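Local coordinates for putative DNA binding protein (Bacteroides thetaiotaomicron VPI-5482, PDB 3HTN) that binds metal ions and is a putative DNA-binding protein of the PCC (DUF296) family, at residues E27-K30 and A31-F35. Residues are numbered along the deposited sequence; the frame is centred on the assembly and turned at random.
Sequences EIVK and ALNAF
The side-chain amide of Asn33 lies beside Val29, one helical turn back. Asn33 is modelled in two conformers, and the side-chain contacts given here belong to the one described. Its ND2 reaches Val29 O at 2.8 Å. The bond is bent, with an N-H...O angle of 137°, and ND2 stands above the carbonyl plane of Val29, 60° out of it. Val29 O also takes the helical bond from Asn33 N, at 2.9 Å and much straighter. In this conformer one carbonyl is thus gripped twice by one residue. With CG turned beside the backbone N (chi1 -84°), the amide folds back along the helix to make this bond. The methyl CG1 of Val29 packs alongside it, 3.4 Å from Asn33 ND2. Beyond the two segments, Asn33 also rests on Val92 and Leu94.

The carboxylate of Glu27 is the other flat group. Glu27 is the N-cap of helix 28-39. Glu27 OE2 accepts from Val29 N at 2.9 Å and Glu27 OE1 from Lys30 N at the same distance. Both N-H groups meet the carboxylate from above its plane. Each oxygen therefore serves a backbone N-H of the first turn, and the negative charge probably suits the positive end of the helix dipole. OE2 has a second donor in Ala115 N, which ties the cap to strand 107-117.

This helix lies against the large antiparallel sheet of the PCC domain. Ile28 and Leu32 point the same way on its buried side. Ile28 also has two conformers; in the one described, Ile28 CG2 touches Leu32 CD1 at 3.7 Å. Both rest on Ile22, and Leu32 also reaches Leu94 and Leu96. Helical bonds run from Ala31 N to Glu27 O, from Leu32 N to Ile28 O and from Ala34 N to Lys30 O.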
loop_
_atom_site.group_PDB
_atom_site.type_symbol
_atom_site.label_atom_id
_atom_site.label_comp_id
_atom_site.label_asym_id
_atom_site.label_seq_id
_atom_site.Cartn_x
_atom_site.Cartn_y
_atom_site.Cartn_z
ATOM N N GLU A 27 -19.128 -4.198 8.827
ATOM C CA GLU A 27 -17.906 -4.972 8.932
ATOM C C GLU A 27 -17.321 -5.083 7.517
ATOM O O GLU A 27 -17.944 -5.648 6.605
ATOM C CB GLU A 27 -18.154 -6.328 9.610
ATOM C CG GLU A 27 -16.874 -6.918 10.184
ATOM C CD GLU A 27 -16.011 -7.521 9.131
ATOM O OE1 GLU A 27 -16.464 -8.509 8.520
ATOM O OE2 GLU A 27 -14.926 -6.988 8.901
ATOM N N ILE A 28 -16.117 -4.548 7.372
ATOM C CA ILE A 28 -15.497 -4.333 6.050
ATOM C C ILE A 28 -15.145 -5.615 5.292
ATOM O O ILE A 28 -15.280 -5.687 4.061
ATOM C CB ILE A 28 -14.262 -3.429 6.218
ATOM C CG1 ILE A 28 -14.705 -2.025 6.639
ATOM C CG2 ILE A 28 -13.415 -3.357 4.936
ATOM C CD1 ILE A 28 -13.566 -1.124 7.117
ATOM N N VAL A 29 -14.687 -6.629 6.020
ATOM C CA VAL A 29 -14.261 -7.874 5.392
ATOM C C VAL A 29 -15.469 -8.617 4.825
ATOM O O VAL A 29 -15.451 -9.034 3.668
ATOM C CB VAL A 29 -13.419 -8.741 6.356
ATOM C CG1 VAL A 29 -13.082 -10.074 5.690
ATOM C CG2 VAL A 29 -12.168 -7.994 6.797
ATOM N N LYS A 30 -16.543 -8.698 5.612
ATOM C CA LYS A 30 -17.809 -9.262 5.169
ATOM C C LYS A 30 -18.312 -8.521 3.921
ATOM O O LYS A 30 -18.749 -9.139 2.957
ATOM C CB LYS A 30 -18.846 -9.143 6.287
ATOM C CG LYS A 30 -20.221 -9.790 6.017
ATOM C CD LYS A 30 -21.200 -9.476 7.132
ATOM C CE LYS A 30 -22.626 -9.906 6.766
ATOM N NZ LYS A 30 -23.623 -9.525 7.828
ATOM N N ALA A 31 -18.262 -7.197 3.960
ATOM C CA ALA A 31 -18.726 -6.391 2.844
ATOM C C ALA A 31 -17.899 -6.625 1.588
ATOM O O ALA A 31 -18.436 -6.774 0.491
ATOM C CB ALA A 31 -18.752 -4.904 3.209
ATOM N N LEU A 32 -16.586 -6.641 1.734
ATOM C CA LEU A 32 -15.727 -6.884 0.562
ATOM C C LEU A 32 -15.944 -8.263 -0.014
ATOM O O LEU A 32 -15.948 -8.427 -1.246
ATOM C CB LEU A 32 -14.258 -6.648 0.891
ATOM C CG LEU A 32 -13.877 -5.195 1.157
ATOM C CD1 LEU A 32 -12.512 -5.100 1.837
ATOM C CD2 LEU A 32 -13.868 -4.322 -0.120
ATOM N N ASN A 33 -16.112 -9.264 0.847
ATOM C CA ASN A 33 -16.422 -10.618 0.381
ATOM C C ASN A 33 -17.694 -10.599 -0.443
ATOM O O ASN A 33 -17.720 -11.083 -1.579
ATOM C CB ASN A 33 -16.574 -11.605 1.554
ATOM C CG ASN A 33 -15.248 -12.166 2.028
ATOM O OD1 ASN A 33 -14.660 -13.028 1.379
ATOM N ND2 ASN A 33 -14.788 -11.701 3.173
ATOM N N ALA A 34 -18.726 -9.975 0.115
ATOM C CA ALA A 34 -20.039 -9.896 -0.531
ATOM C C ALA A 34 -19.965 -9.177 -1.887
ATOM O O ALA A 34 -20.611 -9.602 -2.860
ATOM C CB ALA A 34 -21.022 -9.193 0.390
ATOM N N PHE A 35 -19.162 -8.115 -1.951
ATOM C CA PHE A 35 -18.957 -7.404 -3.189
ATOM C C PHE A 35 -18.350 -8.287 -4.275
ATOM O O PHE A 35 -18.834 -8.334 -5.385
ATOM C CB PHE A 35 -18.044 -6.203 -2.970
ATOM C CG PHE A 35 -17.825 -5.447 -4.213
ATOM C CD1 PHE A 35 -18.806 -4.618 -4.671
ATOM C CD2 PHE A 35 -16.681 -5.634 -4.978
ATOM C CE1 PHE A 35 -18.662 -3.955 -5.863
ATOM C CE2 PHE A 35 -16.545 -4.997 -6.168
ATOM C CZ PHE A 35 -17.525 -4.138 -6.603
#